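Local structure of helicase-like protein (Bacteroides thetaiotaomicron, 2FG1) at residues Val23-Ile27 and Phe38-Leu42; Cys28-Trp34 and Pro49-Arg54; Met82-His86 and Pro97-Val103; Ala119-Arg125 and Ile151-Asp157. The protein is of uncertain function but adopts a macro-domain fold and may remove ADP-ribose from thymidine in DNA by hydrolysis. All blocks are in the same frame, centred on the assembly; numbering follows the deposited sequence. Where two conformers were deposited one is given.

Contact 1 of 4, residues Val23-Ile27 and Phe38-Leu42; sequences VITHI and FVLAL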
loop_
_atom_site.group_PDB
_atom_site.type_symbol
_atom_site.label_atom_id
_atom_site.label_comp_id
_atom_site.label_asym_id
_atom_site.label_seq_id
_atom_site.Cartn_x
_atom_site.Cartn_y
_atom_site.Cartn_z
ATOM N N VAL A 23 3.499 -0.772 -9.504
ATOM C CA VAL A 23 3.470 -1.298 -8.135
ATOM C C VAL A 23 2.139 -0.906 -7.508
ATOM O O VAL A 23 1.823 0.296 -7.397
ATOM C CB VAL A 23 4.637 -0.755 -7.279
ATOM C CG1 VAL A 23 4.582 -1.324 -5.867
ATOM C CG2 VAL A 23 5.985 -1.098 -7.919
ATOM N N ILE A 24 1.356 -1.906 -7.113
ATOM C CA ILE A 24 0.107 -1.669 -6.389
ATOM C C ILE A 24 0.437 -1.671 -4.902
ATOM O O ILE A 24 0.928 -2.682 -4.374
ATOM C CB ILE A 24 -0.917 -2.778 -6.686
ATOM C CG1 ILE A 24 -1.308 -2.769 -8.162
ATOM C CG2 ILE A 24 -2.174 -2.628 -5.803
ATOM C CD1 ILE A 24 -1.949 -4.071 -8.627
ATOM N N THR A 25 0.176 -0.562 -4.216
ATOM C CA THR A 25 0.527 -0.419 -2.803
ATOM C C THR A 25 -0.723 -0.444 -1.947
ATOM O O THR A 25 -1.697 0.236 -2.262
ATOM C CB THR A 25 1.249 0.913 -2.519
ATOM O OG1 THR A 25 0.404 2.007 -2.908
ATOM C CG2 THR A 25 2.549 1.016 -3.280
ATOM N N HIS A 26 -0.693 -1.183 -0.839
ATOM C CA HIS A 26 -1.826 -1.170 0.086
ATOM C C HIS A 26 -1.331 -1.412 1.510
ATOM O O HIS A 26 -0.218 -1.887 1.719
ATOM C CB HIS A 26 -2.877 -2.194 -0.355
ATOM C CG HIS A 26 -2.442 -3.601 -0.147
ATOM N ND1 HIS A 26 -3.094 -4.446 0.721
ATOM C CD2 HIS A 26 -1.379 -4.287 -0.630
ATOM C CE1 HIS A 26 -2.462 -5.608 0.747
ATOM N NE2 HIS A 26 -1.415 -5.535 -0.056
ATOM N N ILE A 27 -2.163 -1.052 2.479
ATOM C CA ILE A 27 -1.791 -1.104 3.890
ATOM C C ILE A 27 -2.291 -2.384 4.540
ATOM O O ILE A 27 -3.504 -2.672 4.558
ATOM C CB ILE A 27 -2.324 0.119 4.667
ATOM C CG1 ILE A 27 -1.681 1.412 4.143
ATOM C CG2 ILE A 27 -2.032 -0.038 6.161
ATOM C CD1 ILE A 27 -2.311 2.696 4.701
ATOM N N PHE A 38 -9.633 -4.050 0.723
ATOM C CA PHE A 38 -8.868 -4.152 -0.523
ATOM C C PHE A 38 -8.202 -5.519 -0.707
ATOM O O PHE A 38 -8.090 -6.005 -1.833
ATOM C CB PHE A 38 -7.816 -3.051 -0.611
ATOM C CG PHE A 38 -7.076 -3.028 -1.920
ATOM C CD1 PHE A 38 -7.705 -2.600 -3.084
ATOM C CD2 PHE A 38 -5.746 -3.424 -1.986
ATOM C CE1 PHE A 38 -7.013 -2.569 -4.301
ATOM C CE2 PHE A 38 -5.060 -3.395 -3.190
ATOM C CZ PHE A 38 -5.689 -2.964 -4.346
ATOM N N VAL A 39 -7.783 -6.142 0.389
ATOM C CA VAL A 39 -7.145 -7.463 0.287
ATOM C C VAL A 39 -8.030 -8.497 -0.403
ATOM O O VAL A 39 -7.531 -9.425 -1.042
ATOM C CB VAL A 39 -6.637 -8.002 1.651
ATOM C CG1 VAL A 39 -5.484 -7.151 2.181
ATOM C CG2 VAL A 39 -7.752 -8.098 2.679
ATOM N N LEU A 40 -9.346 -8.336 -0.283
ATOM C CA LEU A 40 -10.266 -9.252 -0.937
ATOM C C LEU A 40 -10.240 -9.064 -2.454
ATOM O O LEU A 40 -10.324 -10.037 -3.204
ATOM C CB LEU A 40 -11.688 -9.086 -0.397
ATOM C CG LEU A 40 -11.832 -9.338 1.111
ATOM C CD1 LEU A 40 -13.295 -9.236 1.534
ATOM C CD2 LEU A 40 -11.267 -10.703 1.528
ATOM N N ALA A 41 -10.109 -7.813 -2.896
ATOM C CA ALA A 41 -9.955 -7.527 -4.317
ATOM C C ALA A 41 -8.642 -8.109 -4.854
ATOM O O ALA A 41 -8.608 -8.684 -5.939
ATOM C CB ALA A 41 -10.038 -6.015 -4.579
ATOM N N LEU A 42 -7.571 -7.977 -4.086
ATOM C CA LEU A 42 -6.291 -8.569 -4.475
ATOM C C LEU A 42 -6.408 -10.073 -4.634
ATOM O O LEU A 42 -6.019 -10.620 -5.663
ATOM C CB LEU A 42 -5.201 -8.263 -3.448
ATOM C CG LEU A 42 -4.556 -6.888 -3.508
ATOM C CD1 LEU A 42 -3.694 -6.705 -2.285
ATOM C CD2 LEU A 42 -3.712 -6.721 -4.771
#
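H26 leaves strand 23-27 toward helix 38-42 and sets its ring among F38, V39 and L42. Its CB meets F38 first, with CD2 of that ring 3.5 Å away. Rotation about the bond from CA to CB puts CG between the backbone N and the carbonyl carbon (chi1 71°). CG lies 3.8 Å from F38 CD2, and beyond it the ring slides under L42. The methyl CD1 of L42 sits over one face, 3.5 Å from the centroid of the H26 ring and 16° off its normal, a CH-pi contact. It is nearest the tip, 3.4 Å from H26 NE2. V39 comes from another side. Its CG1 touches H26 CE1 at 3.7 Å, at the ring edge near the plane. The H26 and F38 rings meet obliquely, their planes 52° apart. The polar tip is not lost in this apolar surround. NE2 is hydrogen-bonded to OD1 of N81 on strand 77-85, which ties the histidine to the neighbouring strand and limits ring rotation. I24, two residues earlier, faces the same way. Its CG2 lies at the edge of the F38 ring, 3.8 Å from CZ. L42 CD1 holds the histidine, while L42 CD2 reaches I24 only loosely, 4.5 Å from CG2. W46 also packs on I24. The axes of the two short segments approach to 10.0 Å and run roughly antiparallel. This is helix-on-sheet packing in the buried interior of the three-layered alpha/beta/alpha macro domain.

Contact 2 of 4, residues Cys28-Trp34 and Pro49-Arg54; sequences CNDIGGW and PEEAYR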
loop_
_atom_site.group_PDB
_atom_site.type_symbol
_atom_site.label_atom_id
_atom_site.label_comp_id
_atom_site.label_asym_id
_atom_site.label_seq_id
_atom_site.Cartn_x
_atom_site.Cartn_y
_atom_site.Cartn_z
ATOM N N CYS A 28 -1.330 -3.132 5.081
ATOM C CA CYS A 28 -1.579 -4.342 5.835
ATOM C C CYS A 28 -1.432 -4.084 7.322
ATOM O O CYS A 28 -0.774 -3.130 7.761
ATOM C CB CYS A 28 -0.573 -5.419 5.410
ATOM S SG CYS A 28 -0.708 -5.935 3.713
ATOM N N ASN A 29 -2.044 -4.951 8.113
ATOM C CA ASN A 29 -1.867 -4.882 9.558
ATOM C C ASN A 29 -0.686 -5.720 10.045
ATOM O O ASN A 29 -0.106 -6.531 9.297
ATOM C CB ASN A 29 -3.153 -5.289 10.275
ATOM C CG ASN A 29 -3.535 -6.711 9.978
ATOM O OD1 ASN A 29 -2.930 -7.646 10.507
ATOM N ND2 ASN A 29 -4.501 -6.888 9.079
ATOM N N ASP A 30 -0.344 -5.517 11.313
ATOM C CA ASP A 30 0.805 -6.184 11.925
ATOM C C ASP A 30 0.453 -7.443 12.725
ATOM O O ASP A 30 1.264 -7.898 13.538
ATOM C CB ASP A 30 1.606 -5.193 12.788
ATOM C CG ASP A 30 0.802 -4.620 13.942
ATOM O OD1 ASP A 30 -0.380 -4.996 14.115
ATOM O OD2 ASP A 30 1.373 -3.791 14.690
ATOM N N ILE A 31 -0.736 -8.001 12.501
ATOM C CA ILE A 31 -1.120 -9.239 13.189
ATOM C C ILE A 31 -1.400 -10.405 12.240
ATOM O O ILE A 31 -1.849 -11.463 12.678
ATOM C CB ILE A 31 -2.295 -9.049 14.203
ATOM C CG1 ILE A 31 -3.636 -8.802 13.509
ATOM C CG2 ILE A 31 -1.973 -7.959 15.215
ATOM C CD1 ILE A 31 -4.848 -9.153 14.392
ATOM N N GLY A 32 -1.131 -10.227 10.951
ATOM C CA GLY A 32 -1.326 -11.301 9.991
ATOM C C GLY A 32 -2.749 -11.451 9.482
ATOM O O GLY A 32 -3.065 -12.440 8.826
ATOM N N GLY A 33 -3.615 -10.473 9.750
ATOM C CA GLY A 33 -5.004 -10.543 9.275
ATOM C C GLY A 33 -5.125 -10.183 7.812
ATOM O O GLY A 33 -4.545 -9.189 7.373
ATOM N N TRP A 34 -5.877 -10.976 7.051
ATOM C CA TRP A 34 -6.103 -10.677 5.642
ATOM C C TRP A 34 -7.503 -11.152 5.304
ATOM O O TRP A 34 -7.718 -12.305 4.935
ATOM C CB TRP A 34 -5.021 -11.363 4.803
ATOM C CG TRP A 34 -5.025 -11.104 3.315
ATOM C CD1 TRP A 34 -5.936 -11.542 2.388
ATOM C CD2 TRP A 34 -4.002 -10.417 2.576
ATOM N NE1 TRP A 34 -5.549 -11.157 1.117
ATOM C CE2 TRP A 34 -4.368 -10.464 1.210
ATOM C CE3 TRP A 34 -2.823 -9.756 2.937
ATOM C CZ2 TRP A 34 -3.598 -9.865 0.215
ATOM C CZ3 TRP A 34 -2.046 -9.187 1.940
ATOM C CH2 TRP A 34 -2.437 -9.246 0.600
ATOM N N PRO A 49 0.008 -12.231 -3.426
ATOM C CA PRO A 49 0.179 -11.253 -2.336
ATOM C C PRO A 49 -0.246 -11.790 -0.968
ATOM O O PRO A 49 0.489 -11.639 0.007
ATOM C CB PRO A 49 -0.691 -10.065 -2.777
ATOM C CG PRO A 49 -0.737 -10.184 -4.270
ATOM C CD PRO A 49 -0.823 -11.680 -4.520
ATOM N N GLU A 50 -1.408 -12.439 -0.913
ATOM C CA GLU A 50 -1.889 -13.003 0.337
ATOM C C GLU A 50 -0.952 -14.089 0.878
ATOM O O GLU A 50 -0.600 -14.091 2.061
ATOM C CB GLU A 50 -3.293 -13.585 0.149
ATOM C CG GLU A 50 -3.825 -14.237 1.429
ATOM C CD GLU A 50 -5.217 -14.808 1.286
ATOM O OE1 GLU A 50 -5.907 -14.555 0.266
ATOM O OE2 GLU A 50 -5.618 -15.535 2.220
ATOM N N GLU A 51 -0.557 -15.010 0.006
ATOM C CA GLU A 51 0.273 -16.128 0.459
ATOM C C GLU A 51 1.637 -15.648 0.958
ATOM O O GLU A 51 2.133 -16.109 1.990
ATOM C CB GLU A 51 0.402 -17.200 -0.618
ATOM C CG GLU A 51 1.352 -18.353 -0.211
ATOM C CD GLU A 51 0.892 -19.154 1.004
ATOM O OE1 GLU A 51 -0.248 -18.944 1.497
ATOM O OE2 GLU A 51 1.677 -20.018 1.460
ATOM N N ALA A 52 2.226 -14.698 0.239
ATOM C CA ALA A 52 3.495 -14.127 0.651
ATOM C C ALA A 52 3.363 -13.444 2.008
ATOM O O ALA A 52 4.230 -13.581 2.871
ATOM C CB ALA A 52 4.011 -13.162 -0.416
ATOM N N TYR A 53 2.269 -12.699 2.188
ATOM C CA TYR A 53 2.040 -11.999 3.452
ATOM C C TYR A 53 1.848 -12.979 4.619
ATOM O O TYR A 53 2.400 -12.784 5.702
ATOM C CB TYR A 53 0.812 -11.095 3.316
ATOM C CG TYR A 53 0.348 -10.469 4.605
ATOM C CD1 TYR A 53 0.956 -9.325 5.110
ATOM C CD2 TYR A 53 -0.716 -11.017 5.312
ATOM C CE1 TYR A 53 0.519 -8.748 6.298
ATOM C CE2 TYR A 53 -1.164 -10.446 6.489
ATOM C CZ TYR A 53 -0.547 -9.319 6.976
ATOM O OH TYR A 53 -1.023 -8.775 8.151
ATOM N N ARG A 54 1.054 -14.022 4.401
ATOM C CA ARG A 54 0.810 -14.997 5.458
ATOM C C ARG A 54 2.092 -15.753 5.836
ATOM O O ARG A 54 2.352 -16.002 7.010
ATOM C CB ARG A 54 -0.302 -15.951 5.042
ATOM C CG ARG A 54 -1.667 -15.259 4.959
ATOM C CD ARG A 54 -2.778 -16.281 4.973
ATOM N NE ARG A 54 -4.108 -15.763 4.636
ATOM C CZ ARG A 54 -4.944 -15.128 5.466
ATOM N NH1 ARG A 54 -4.581 -14.817 6.708
ATOM N NH2 ARG A 54 -6.152 -14.794 5.021
HETATM O O HOH W 1 -2.100 -14.883 8.521
#
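Y53 and W34 are the two large side chains of this contact, and their rings are inclined at 41°, with W34 CE3 3.4 Å from Y53 CD2. The pair is oblique, neither stacked nor T-shaped. Y53 extends from helix 49-54 with CG anti to the backbone N (chi1 172°), and its long axis runs into the curl of the loop after strand 28-29. At its end OH donates to N29 O at 2.7 Å, from above the carbonyl plane. C28 borders the ring: CB is 3.6 Å from Y53 CE1, and SG lies obliquely to the Y53 ring, 4.5 Å from its centroid. W34 lies against the helix. E50 covers one face of its indole. The E50 CG methylene stands over the five-membered ring, 3.6 Å from the centroid, and the extended E50 chain runs on past it. The E50 carboxylate is turned 22° from the indole plane. P49 meets the far corner of the indole at CH2. S43 outside the two segments binds both W34 NE1 and E50 OE1. R54 grips E50 OE2 side-on through NE and NH2, a salt bridge within the helix, and the W34 CB lies over one face of the guanidinium. Water 1 bridges R54 NH1 to G32 O. Within the loop, N29 OD1 accepts from I31 N, an Asx turn, and also from G33 N, both in its carbonyl plane, and N29 ND2 donates to G33 O. Apolar ring packing thus combines with two ties from loop to helix, the buried hydroxyl bond and the water bridge, while the ion pair fixes R54.

Contact 3 of 4, residues Met82-His86 and Pro97-Val103; sequences MIGQH and PIRYDAV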
loop_
_atom_site.group_PDB
_atom_site.type_symbol
_atom_site.label_atom_id
_atom_site.label_comp_id
_atom_site.label_asym_id
_atom_site.label_seq_id
_atom_site.Cartn_x
_atom_site.Cartn_y
_atom_site.Cartn_z
HETATM N N MSE A 82 2.361 -3.382 2.622
HETATM C CA MSE A 82 2.998 -2.389 3.488
HETATM C C MSE A 82 2.428 -2.487 4.888
HETATM O O MSE A 82 1.245 -2.250 5.080
HETATM C CB MSE A 82 2.716 -0.973 2.964
HETATM C CG MSE A 82 3.175 -0.710 1.518
HETATM SE SE MSE A 82 3.041 1.167 1.005
HETATM C CE MSE A 82 1.139 1.464 1.339
ATOM N N ILE A 83 3.254 -2.816 5.879
ATOM C CA ILE A 83 2.716 -2.940 7.237
ATOM C C ILE A 83 2.583 -1.553 7.855
ATOM O O ILE A 83 3.566 -0.970 8.319
ATOM C CB ILE A 83 3.544 -3.888 8.127
ATOM C CG1 ILE A 83 3.654 -5.273 7.481
ATOM C CG2 ILE A 83 2.897 -3.994 9.512
ATOM C CD1 ILE A 83 4.481 -6.257 8.301
ATOM N N GLY A 84 1.358 -1.027 7.850
ATOM C CA GLY A 84 1.117 0.365 8.232
ATOM C C GLY A 84 -0.004 0.606 9.217
ATOM O O GLY A 84 -0.379 1.753 9.457
ATOM N N GLN A 85 -0.550 -0.465 9.771
ATOM C CA GLN A 85 -1.557 -0.307 10.803
ATOM C C GLN A 85 -1.347 -1.321 11.916
ATOM O O GLN A 85 -0.905 -2.449 11.687
ATOM C CB GLN A 85 -2.979 -0.340 10.229
ATOM C CG GLN A 85 -3.469 -1.707 9.884
ATOM C CD GLN A 85 -4.923 -1.708 9.427
ATOM O OE1 GLN A 85 -5.221 -1.303 8.296
ATOM N NE2 GLN A 85 -5.827 -2.180 10.290
ATOM N N HIS A 86 -1.644 -0.877 13.131
ATOM C CA HIS A 86 -1.442 -1.674 14.326
ATOM C C HIS A 86 -2.754 -2.333 14.715
ATOM O O HIS A 86 -3.722 -1.652 15.058
ATOM C CB HIS A 86 -0.935 -0.780 15.453
ATOM C CG HIS A 86 -0.685 -1.511 16.732
ATOM N ND1 HIS A 86 0.151 -2.604 16.814
ATOM C CD2 HIS A 86 -1.163 -1.306 17.981
ATOM C CE1 HIS A 86 0.184 -3.036 18.063
ATOM N NE2 HIS A 86 -0.609 -2.270 18.789
ATOM N N PRO A 97 -6.370 1.972 14.209
ATOM C CA PRO A 97 -5.178 1.197 13.815
ATOM C C PRO A 97 -4.120 1.936 12.978
ATOM O O PRO A 97 -2.937 1.613 13.091
ATOM C CB PRO A 97 -5.756 0.038 12.988
ATOM C CG PRO A 97 -7.157 -0.101 13.462
ATOM C CD PRO A 97 -7.615 1.298 13.783
ATOM N N ILE A 98 -4.529 2.890 12.146
ATOM C CA ILE A 98 -3.590 3.544 11.224
ATOM C C ILE A 98 -2.379 4.111 11.981
ATOM O O ILE A 98 -2.510 4.679 13.062
ATOM C CB ILE A 98 -4.296 4.657 10.378
ATOM C CG1 ILE A 98 -3.440 5.077 9.178
ATOM C CG2 ILE A 98 -4.633 5.881 11.211
ATOM C CD1 ILE A 98 -3.224 3.986 8.155
ATOM N N ARG A 99 -1.197 3.926 11.409
ATOM C CA ARG A 99 0.020 4.531 11.952
ATOM C C ARG A 99 0.692 5.316 10.839
ATOM O O ARG A 99 1.311 4.739 9.938
ATOM C CB ARG A 99 0.956 3.461 12.517
ATOM C CG ARG A 99 0.416 2.748 13.763
ATOM C CD ARG A 99 0.301 3.702 14.946
ATOM N NE ARG A 99 -0.125 3.032 16.176
ATOM C CZ ARG A 99 -1.395 2.828 16.534
ATOM N NH1 ARG A 99 -2.393 3.218 15.746
ATOM N NH2 ARG A 99 -1.672 2.213 17.677
ATOM N N TYR A 100 0.533 6.632 10.863
ATOM C CA TYR A 100 1.016 7.486 9.766
ATOM C C TYR A 100 2.523 7.419 9.604
ATOM O O TYR A 100 3.024 7.416 8.484
ATOM C CB TYR A 100 0.574 8.937 9.950
ATOM C CG TYR A 100 -0.917 9.158 9.853
ATOM C CD1 TYR A 100 -1.561 9.151 8.617
ATOM C CD2 TYR A 100 -1.679 9.392 10.994
ATOM C CE1 TYR A 100 -2.936 9.369 8.518
ATOM C CE2 TYR A 100 -3.055 9.610 10.910
ATOM C CZ TYR A 100 -3.674 9.589 9.671
ATOM O OH TYR A 100 -5.028 9.805 9.591
ATOM N N ASP A 101 3.246 7.364 10.715
ATOM C CA ASP A 101 4.707 7.239 10.649
ATOM C C ASP A 101 5.144 5.918 10.011
ATOM O O ASP A 101 6.089 5.878 9.204
ATOM C CB ASP A 101 5.377 7.474 12.014
ATOM C CG ASP A 101 4.868 6.548 13.129
ATOM O OD1 ASP A 101 3.788 5.918 13.033
ATOM O OD2 ASP A 101 5.561 6.480 14.173
ATOM N N ALA A 102 4.435 4.846 10.341
ATOM C CA ALA A 102 4.695 3.558 9.715
ATOM C C ALA A 102 4.428 3.604 8.215
ATOM O O ALA A 102 5.240 3.123 7.420
ATOM C CB ALA A 102 3.862 2.459 10.374
ATOM N N VAL A 103 3.302 4.188 7.808
ATOM C CA VAL A 103 2.997 4.296 6.387
ATOM C C VAL A 103 4.080 5.100 5.680
ATOM O O VAL A 103 4.498 4.730 4.596
ATOM C CB VAL A 103 1.593 4.895 6.116
ATOM C CG1 VAL A 103 1.338 4.999 4.615
ATOM C CG2 VAL A 103 0.517 4.030 6.772
#
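R99 curls back under H86, whose CB sits 3.7 Å above the guanidinium plane of R99, over its centre. The bend is at chi2 (-66°). Beyond it the chain runs straight to NE. NH2 ends 3.6 Å from H86 CD2, with the imidazole and guanidinium planes 52° apart. H86 extends with CG anti to its backbone N (chi1 -180°), and its ND1 bonds to D30 OD2. NH1 of R99 turns the other way, donating to I98 O at 3.1 Å and to P96 O. Q85 and P97 lie side by side, pointing the same way. The chain, extended beyond CG, brings Q85 NE2 to 3.5 Å from P97 CB, and that nitrogen bonds to G87 O. G84 has no side chain, and its bare CA lets the start of the helix close in: V103 CG2 is 3.6 Å from G84 O. Two backbone bonds, R99 N to G84 O and H86 N to P97 O, bracket the single bridge between Q85 and I98. R99 is the N-cap residue of helix 100-117, so this bridge leads straight into the helix. Two main-chain bonds set the register, and aliphatic packing fills in around them.

Contact 4 of 4, residues Ala119-Arg125 and Ile151-Asp157; sequences ASVHMPR and IAVTVYD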
loop_
_atom_site.group_PDB
_atom_site.type_symbol
_atom_site.label_atom_id
_atom_site.label_comp_id
_atom_site.label_asym_id
_atom_site.label_seq_id
_atom_site.Cartn_x
_atom_site.Cartn_y
_atom_site.Cartn_z
ATOM N N ALA A 119 9.197 2.445 -12.057
ATOM C CA ALA A 119 7.799 2.074 -11.936
ATOM C C ALA A 119 6.910 3.234 -11.533
ATOM O O ALA A 119 7.387 4.279 -11.086
ATOM C CB ALA A 119 7.655 0.936 -10.958
ATOM N N SER A 120 5.610 3.025 -11.697
ATOM C CA SER A 120 4.584 3.933 -11.169
ATOM C C SER A 120 3.817 3.225 -10.061
ATOM O O SER A 120 3.866 2.000 -9.933
ATOM C CB SER A 120 3.625 4.339 -12.279
ATOM O OG SER A 120 3.025 3.198 -12.876
ATOM N N VAL A 121 3.114 4.015 -9.252
ATOM C CA VAL A 121 2.368 3.520 -8.091
ATOM C C VAL A 121 0.867 3.638 -8.313
ATOM O O VAL A 121 0.379 4.629 -8.874
ATOM C CB VAL A 121 2.822 4.255 -6.815
ATOM C CG1 VAL A 121 1.899 3.987 -5.622
ATOM C CG2 VAL A 121 4.242 3.838 -6.464
ATOM N N HIS A 122 0.154 2.605 -7.869
ATOM C CA HIS A 122 -1.280 2.470 -8.058
ATOM C C HIS A 122 -1.878 2.028 -6.740
ATOM O O HIS A 122 -1.389 1.075 -6.132
ATOM C CB HIS A 122 -1.537 1.459 -9.174
ATOM C CG HIS A 122 -0.936 1.894 -10.466
ATOM N ND1 HIS A 122 -1.654 2.577 -11.420
ATOM C CD2 HIS A 122 0.347 1.860 -10.899
ATOM C CE1 HIS A 122 -0.848 2.901 -12.418
ATOM N NE2 HIS A 122 0.372 2.483 -12.121
HETATM N N MSE A 123 -2.920 2.713 -6.277
HETATM C CA MSE A 123 -3.413 2.423 -4.937
HETATM C C MSE A 123 -4.878 2.720 -4.772
HETATM O O MSE A 123 -5.416 3.594 -5.435
HETATM C CB MSE A 123 -2.620 3.227 -3.902
HETATM C CG MSE A 123 -2.769 4.747 -4.029
HETATM SE SE MSE A 123 -2.049 5.727 -2.562
HETATM C CE MSE A 123 -0.183 5.557 -2.907
ATOM N N PRO A 124 -5.530 2.020 -3.827
ATOM C CA PRO A 124 -6.840 2.484 -3.371
ATOM C C PRO A 124 -6.643 3.706 -2.455
ATOM O O PRO A 124 -5.506 4.192 -2.311
ATOM C CB PRO A 124 -7.370 1.275 -2.591
ATOM C CG PRO A 124 -6.112 0.674 -1.992
ATOM C CD PRO A 124 -5.059 0.831 -3.079
ATOM N N ARG A 125 -7.729 4.213 -1.864
ATOM C CA ARG A 125 -7.614 5.297 -0.878
ATOM C C ARG A 125 -7.097 4.706 0.424
ATOM O O ARG A 125 -7.847 4.443 1.367
ATOM C CB ARG A 125 -8.952 6.008 -0.636
ATOM C CG ARG A 125 -9.583 6.616 -1.873
ATOM C CD ARG A 125 -10.760 7.520 -1.521
ATOM N NE ARG A 125 -10.315 8.840 -1.079
ATOM C CZ ARG A 125 -10.067 9.869 -1.889
ATOM N NH1 ARG A 125 -9.672 11.022 -1.385
ATOM N NH2 ARG A 125 -10.207 9.753 -3.202
ATOM N N ILE A 151 7.705 10.136 -9.240
ATOM C CA ILE A 151 7.044 8.840 -9.318
ATOM C C ILE A 151 5.548 9.094 -9.469
ATOM O O ILE A 151 4.922 9.730 -8.606
ATOM C CB ILE A 151 7.299 7.983 -8.066
ATOM C CG1 ILE A 151 8.800 7.773 -7.846
ATOM C CG2 ILE A 151 6.583 6.628 -8.191
ATOM C CD1 ILE A 151 9.148 7.367 -6.437
ATOM N N ALA A 152 4.981 8.627 -10.578
ATOM C CA ALA A 152 3.554 8.795 -10.834
ATOM C C ALA A 152 2.756 7.994 -9.807
ATOM O O ALA A 152 3.137 6.885 -9.441
ATOM C CB ALA A 152 3.207 8.362 -12.255
ATOM N N VAL A 153 1.654 8.577 -9.332
ATOM C CA VAL A 153 0.751 7.917 -8.388
ATOM C C VAL A 153 -0.670 8.064 -8.880
ATOM O O VAL A 153 -1.103 9.178 -9.155
ATOM C CB VAL A 153 0.842 8.535 -6.969
ATOM C CG1 VAL A 153 -0.144 7.862 -6.020
ATOM C CG2 VAL A 153 2.260 8.432 -6.412
ATOM N N THR A 154 -1.375 6.937 -8.980
ATOM C CA THR A 154 -2.793 6.909 -9.321
ATOM C C THR A 154 -3.578 6.318 -8.161
ATOM O O THR A 154 -3.233 5.238 -7.667
ATOM C CB THR A 154 -3.040 6.090 -10.609
ATOM O OG1 THR A 154 -2.223 6.629 -11.661
ATOM C CG2 THR A 154 -4.498 6.173 -11.061
ATOM N N VAL A 155 -4.601 7.055 -7.726
ATOM C CA VAL A 155 -5.507 6.626 -6.659
ATOM C C VAL A 155 -6.831 6.274 -7.322
ATOM O O VAL A 155 -7.360 7.055 -8.123
ATOM C CB VAL A 155 -5.701 7.732 -5.582
ATOM C CG1 VAL A 155 -6.738 7.311 -4.545
ATOM C CG2 VAL A 155 -4.375 8.048 -4.882
ATOM N N TYR A 156 -7.344 5.092 -6.971
ATOM C CA TYR A 156 -8.524 4.515 -7.600
ATOM C C TYR A 156 -9.706 4.606 -6.653
ATOM O O TYR A 156 -9.667 4.029 -5.567
ATOM C CB TYR A 156 -8.255 3.043 -7.977
ATOM C CG TYR A 156 -7.188 2.899 -9.037
ATOM C CD1 TYR A 156 -7.536 2.615 -10.347
ATOM C CD2 TYR A 156 -5.840 3.070 -8.731
ATOM C CE1 TYR A 156 -6.567 2.500 -11.333
ATOM C CE2 TYR A 156 -4.860 2.973 -9.714
ATOM C CZ TYR A 156 -5.238 2.680 -11.009
ATOM O OH TYR A 156 -4.286 2.587 -11.996
ATOM N N ASP A 157 -10.736 5.343 -7.064
ATOM C CA ASP A 157 -11.950 5.537 -6.279
ATOM C C ASP A 157 -12.955 4.455 -6.660
ATOM O O ASP A 157 -13.278 4.282 -7.844
ATOM C CB ASP A 157 -12.585 6.912 -6.566
ATOM C CG ASP A 157 -11.770 8.094 -6.036
ATOM O OD1 ASP A 157 -10.798 7.912 -5.274
ATOM O OD2 ASP A 157 -12.129 9.231 -6.410
HETATM O O HOH W 2 6.559 6.862 -12.350
HETATM O O HOH W 3 0.467 5.910 -11.449
HETATM O O HOH W 4 -10.282 3.488 -2.982
#
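M123 fits its selenomethionine side chain across V153 and V155 on the neighbouring strand. CG lies 3.8 Å from V155 CG2. The chain then bends at chi3 (74°), which swings CE round to V153 CG1 at 3.9 Å. V121 projects from the same face, its CB 4.2 Å from V153 CG2. At that end I151, which has two conformers, packs CG2 near A119 O and 4.0 Å from V121 CG2 in one of them, a less certain contact. Helix 135-147 covers M123 and V153, and helix 100-117 covers V121. The other face carries H122 and T154 side by side, pointing the same way. Y156 brings its hydroxyl to the edge of the H122 ring, where OH and ND1 share a 2.7 Å hydrogen bond. The two rings meet rim to rim, inclined at 42°. H122 NE2 donates to S120 OG, so both ring nitrogens are held and the imidazole cannot turn freely. Y156 OH also bonds to I17 N in a loop. Water 3 lies over one face of the H122 ring and bonds to V121 O and T154 OG1. Four backbone bonds zip the strands in parallel, with V121 paired to V153, H122 to T154 and M123 to V155. Helix 135-147 connects them, so the whole is a beta-alpha-beta crossover of the macro-domain sheet.

In the fold
All four contacts belong to one mixed six-stranded sheet and its flanking helices. Contacts 1 and 2 share strand 22-29 and use successive helices, 38-45 and 48-59. Their segments alternate along the chain and their centres lie 11 Å apart, with W34 packing against H26, V39 and L42. Contact 3 follows on the neighbouring strand 77-85, joined to strand 22-29 by backbone bonds and to contact 2 by the packing of N29 on Q85. Contact 4 comes last, on strands 120-123 and 153-157. It touches contact 1 through V23, but its centre is 21 Å from that of contact 2. Strand 22-29 therefore links all four regions into one compact macro domain.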